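Local coordinates for DHHA1 domain protein (PDB 3KEW) that probably hydrolyses tRNA(Ala) mischarged with serine or glycine, as a zinc-dependent editing protein related to alanyl-tRNA synthetase, at residues Leu149-Pro161 against Glu181-Asn193. Numbering follows the deposited sequence.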
# COMPACT_ATOMS: atom_id res chain seq x y z
N LEU A 149 16.66 10.57 -0.61
CA LEU A 149 16.49 9.43 0.30
C LEU A 149 16.17 8.12 -0.43
O LEU A 149 16.47 7.05 0.10
CB LEU A 149 15.46 9.73 1.41
CG LEU A 149 15.83 10.81 2.43
CD1 LEU A 149 14.68 11.04 3.41
CD2 LEU A 149 17.14 10.49 3.16
N ILE A 150 15.59 8.20 -1.63
CA ILE A 150 15.47 7.03 -2.50
C ILE A 150 16.86 6.46 -2.79
O ILE A 150 17.12 5.26 -2.60
CB ILE A 150 14.75 7.35 -3.85
CG1 ILE A 150 13.25 7.59 -3.62
CG2 ILE A 150 14.94 6.20 -4.85
CD1 ILE A 150 12.45 7.99 -4.88
N PHE A 151 17.76 7.34 -3.21
CA PHE A 151 19.09 6.87 -3.52
C PHE A 151 19.94 6.56 -2.29
O PHE A 151 20.84 5.74 -2.37
CB PHE A 151 19.74 7.72 -4.62
CG PHE A 151 19.01 7.63 -5.94
CD1 PHE A 151 18.33 8.74 -6.44
CD2 PHE A 151 18.95 6.43 -6.64
CE1 PHE A 151 17.63 8.65 -7.65
CE2 PHE A 151 18.25 6.33 -7.84
CZ PHE A 151 17.59 7.45 -8.35
N GLU A 152 19.59 7.13 -1.13
CA GLU A 152 20.21 6.73 0.14
C GLU A 152 19.75 5.33 0.60
O GLU A 152 20.41 4.70 1.43
CB GLU A 152 19.94 7.75 1.25
CG GLU A 152 20.76 9.04 1.16
CD GLU A 152 22.24 8.82 1.41
OE1 GLU A 152 22.59 7.99 2.27
OE2 GLU A 152 23.05 9.49 0.74
N ASN A 153 18.63 4.88 0.05
CA ASN A 153 18.07 3.53 0.26
C ASN A 153 17.75 3.17 1.72
O ASN A 153 18.32 2.23 2.27
CB ASN A 153 18.95 2.45 -0.39
CG ASN A 153 18.20 1.15 -0.62
OD1 ASN A 153 17.00 1.04 -0.33
ND2 ASN A 153 18.89 0.16 -1.18
N LEU A 154 16.82 3.90 2.32
CA LEU A 154 16.45 3.63 3.71
C LEU A 154 15.59 2.38 3.79
O LEU A 154 14.82 2.07 2.87
CB LEU A 154 15.72 4.82 4.34
CG LEU A 154 16.31 6.22 4.18
CD1 LEU A 154 15.38 7.23 4.84
CD2 LEU A 154 17.72 6.31 4.76
N GLU A 155 15.74 1.64 4.88
CA GLU A 155 14.91 0.48 5.17
C GLU A 155 13.48 0.93 5.49
O GLU A 155 13.27 1.90 6.22
CB GLU A 155 15.49 -0.29 6.36
CG GLU A 155 14.85 -1.66 6.60
CD GLU A 155 15.24 -2.28 7.93
OE1 GLU A 155 15.94 -1.63 8.74
OE2 GLU A 155 14.82 -3.43 8.18
N VAL A 156 12.50 0.23 4.91
CA VAL A 156 11.10 0.45 5.23
C VAL A 156 10.55 -0.82 5.90
O VAL A 156 10.34 -1.83 5.25
CB VAL A 156 10.26 0.81 3.97
CG1 VAL A 156 8.83 1.14 4.37
CG2 VAL A 156 10.88 1.99 3.21
N LYS A 157 10.32 -0.75 7.21
CA LYS A 157 9.80 -1.90 7.97
C LYS A 157 8.27 -1.87 8.10
O LYS A 157 7.70 -0.88 8.54
CB LYS A 157 10.43 -1.96 9.36
CG LYS A 157 11.95 -1.94 9.34
CD LYS A 157 12.57 -2.37 10.68
CE LYS A 157 12.56 -1.25 11.71
NZ LYS A 157 13.41 -1.57 12.90
N SER A 158 7.63 -2.96 7.68
CA SER A 158 6.20 -3.18 7.93
C SER A 158 6.00 -4.31 8.93
O SER A 158 6.40 -5.45 8.69
CB SER A 158 5.45 -3.50 6.63
OG SER A 158 5.53 -2.42 5.72
N TYR A 159 5.36 -4.00 10.06
CA TYR A 159 5.22 -4.97 11.14
C TYR A 159 3.95 -4.75 11.98
O TYR A 159 3.39 -3.65 12.01
CB TYR A 159 6.47 -5.00 12.04
CG TYR A 159 6.91 -3.67 12.63
CD1 TYR A 159 6.57 -3.31 13.93
CD2 TYR A 159 7.69 -2.78 11.88
CE1 TYR A 159 6.98 -2.09 14.47
CE2 TYR A 159 8.09 -1.56 12.41
CZ TYR A 159 7.74 -1.22 13.70
OH TYR A 159 8.16 -0.00 14.21
N ALA A 160 3.48 -5.82 12.61
CA ALA A 160 2.38 -5.73 13.56
C ALA A 160 2.99 -5.95 14.94
O ALA A 160 3.25 -7.09 15.32
CB ALA A 160 1.32 -6.77 13.26
N PRO A 161 3.24 -4.84 15.68
CA PRO A 161 3.87 -4.94 17.00
C PRO A 161 3.05 -5.77 17.99
O PRO A 161 1.82 -5.70 18.00
CB PRO A 161 3.90 -3.48 17.49
CG PRO A 161 3.77 -2.66 16.29
CD PRO A 161 2.95 -3.45 15.32
N GLU A 181 -5.63 -5.67 14.83
CA GLU A 181 -4.24 -5.39 15.20
C GLU A 181 -3.71 -4.15 14.49
O GLU A 181 -4.02 -3.91 13.31
CB GLU A 181 -3.34 -6.61 14.94
CG GLU A 181 -3.47 -7.23 13.55
CD GLU A 181 -2.19 -7.88 13.07
OE1 GLU A 181 -1.79 -7.61 11.91
OE2 GLU A 181 -1.57 -8.65 13.84
N ILE A 182 -2.93 -3.35 15.21
CA ILE A 182 -2.26 -2.19 14.64
C ILE A 182 -1.05 -2.65 13.82
O ILE A 182 -0.18 -3.37 14.34
CB ILE A 182 -1.86 -1.15 15.74
CG1 ILE A 182 -3.08 -0.37 16.24
CG2 ILE A 182 -0.83 -0.14 15.24
CD1 ILE A 182 -3.60 -0.82 17.59
N ARG A 183 -1.01 -2.28 12.54
CA ARG A 183 0.20 -2.44 11.72
C ARG A 183 0.94 -1.12 11.68
O ARG A 183 0.33 -0.04 11.65
CB ARG A 183 -0.12 -2.87 10.29
CG ARG A 183 -1.22 -3.90 10.12
CD ARG A 183 -0.68 -5.24 9.74
NE ARG A 183 0.45 -5.18 8.80
CZ ARG A 183 1.39 -6.12 8.73
NH1 ARG A 183 1.33 -7.17 9.53
NH2 ARG A 183 2.39 -6.01 7.87
N ILE A 184 2.27 -1.20 11.67
CA ILE A 184 3.13 -0.02 11.60
C ILE A 184 3.98 -0.09 10.33
O ILE A 184 4.50 -1.15 9.98
CB ILE A 184 4.03 0.07 12.87
CG1 ILE A 184 3.19 0.34 14.13
CG2 ILE A 184 5.14 1.10 12.70
CD1 ILE A 184 2.53 1.74 14.23
N VAL A 185 4.07 1.04 9.61
CA VAL A 185 5.03 1.20 8.52
C VAL A 185 6.04 2.28 8.90
O VAL A 185 5.66 3.43 9.15
CB VAL A 185 4.36 1.55 7.19
CG1 VAL A 185 5.42 1.83 6.12
CG2 VAL A 185 3.45 0.42 6.75
N GLU A 186 7.31 1.90 8.95
CA GLU A 186 8.37 2.77 9.43
C GLU A 186 9.45 2.97 8.37
O GLU A 186 10.13 2.03 7.99
CB GLU A 186 9.00 2.17 10.69
CG GLU A 186 10.17 2.96 11.27
CD GLU A 186 10.84 2.25 12.44
OE1 GLU A 186 10.35 1.18 12.86
OE2 GLU A 186 11.87 2.76 12.94
N ILE A 187 9.60 4.21 7.91
CA ILE A 187 10.76 4.57 7.08
C ILE A 187 11.91 4.86 8.04
O ILE A 187 11.93 5.91 8.68
CB ILE A 187 10.48 5.76 6.14
CG1 ILE A 187 9.24 5.46 5.26
CG2 ILE A 187 11.72 6.08 5.29
CD1 ILE A 187 8.72 6.64 4.45
N VAL A 188 12.84 3.91 8.16
CA VAL A 188 13.87 3.95 9.22
C VAL A 188 14.70 5.23 9.18
O VAL A 188 15.40 5.50 8.20
CB VAL A 188 14.77 2.68 9.21
CG1 VAL A 188 15.89 2.79 10.24
CG2 VAL A 188 13.94 1.43 9.48
N GLY A 189 14.58 6.01 10.24
CA GLY A 189 15.30 7.28 10.38
C GLY A 189 14.48 8.50 10.01
O GLY A 189 14.86 9.63 10.34
N LEU A 190 13.35 8.28 9.34
CA LEU A 190 12.52 9.39 8.86
C LEU A 190 11.13 9.46 9.49
O LEU A 190 10.76 10.48 10.06
CB LEU A 190 12.41 9.36 7.33
CG LEU A 190 11.57 10.46 6.67
CD1 LEU A 190 12.30 11.81 6.68
CD2 LEU A 190 11.20 10.06 5.26
N ASP A 191 10.36 8.38 9.36
CA ASP A 191 8.93 8.41 9.66
C ASP A 191 8.42 7.07 10.21
O ASP A 191 9.00 6.03 9.95
CB ASP A 191 8.15 8.79 8.39
CG ASP A 191 6.94 9.68 8.67
OD1 ASP A 191 6.96 10.47 9.64
OD2 ASP A 191 5.96 9.58 7.89
N LEU A 192 7.33 7.13 10.98
CA LEU A 192 6.72 5.95 11.60
C LEU A 192 5.24 6.24 11.75
O LEU A 192 4.84 7.07 12.58
CB LEU A 192 7.35 5.71 12.97
CG LEU A 192 7.14 4.42 13.78
CD1 LEU A 192 8.18 4.38 14.88
CD2 LEU A 192 5.76 4.35 14.42
N ASN A 193 4.46 5.57 10.95
CA ASN A 193 2.96 5.76 10.96
C ASN A 193 2.18 4.37 10.97
O ASN A 193 2.58 3.42 10.37
CB ASN A 193 2.50 6.55 9.72
CG ASN A 193 3.24 7.87 9.55
OD1 ASN A 193 2.85 8.90 10.09
ND2 ASN A 193 4.30 7.84 8.76
O HOH W 1 11.31 -0.39 14.79
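At the start of 181-193, the carboxylate of Glu181 meets the methyl of Ala160, ahead of the antiparallel ladder that joins strand 184-187 to edge strand 156-159 and begins at the Ile184-Tyr159 pair. With strand 191-194 on its other flank, 184-187 forms the middle of a three-stranded sheet beside the zinc site of what is probably an editing domain of the alanyl-tRNA synthetase family. Arg183, bent at chi2 and chi3, folds back so that its guanidinium lies with one face over the Tyr159 carbonyl carbon; Tyr8 adds a cation-pi contact.

Ile184 and Tyr159 exchange two backbone hydrogen bonds, Ile184 N to Tyr159 O (2.7 Å) and Tyr159 N to Ile184 O (3.0 Å). The tyrosine CG sits between its own N and carbonyl carbon (chi1 55°), which lays the ring across Ile184, whose CB makes a CH-pi contact over one face. On the other side of the sheet Val185 CG1 packs on Val156 CG1 at 3.9 Å, and Val185 also touches Cys195, a zinc ligand. The extended Glu186 carries OE1 to the edge of the Tyr159 ring, where it accepts from Tyr159 OH at 2.8 Å on its anti side, 32° out of the carboxylate plane; a water links the same OE1 to Lys157 NZ. Ile187 CG2 meets Leu154 CD1, while Val156 and Ile187 both rest on Leu99 of helix 88-112. Past the strand, Val188 N bonds Glu155 O, and Leu190 CD2 reaches Leu149 CD1 on helix 136-152 at 4.1 Å.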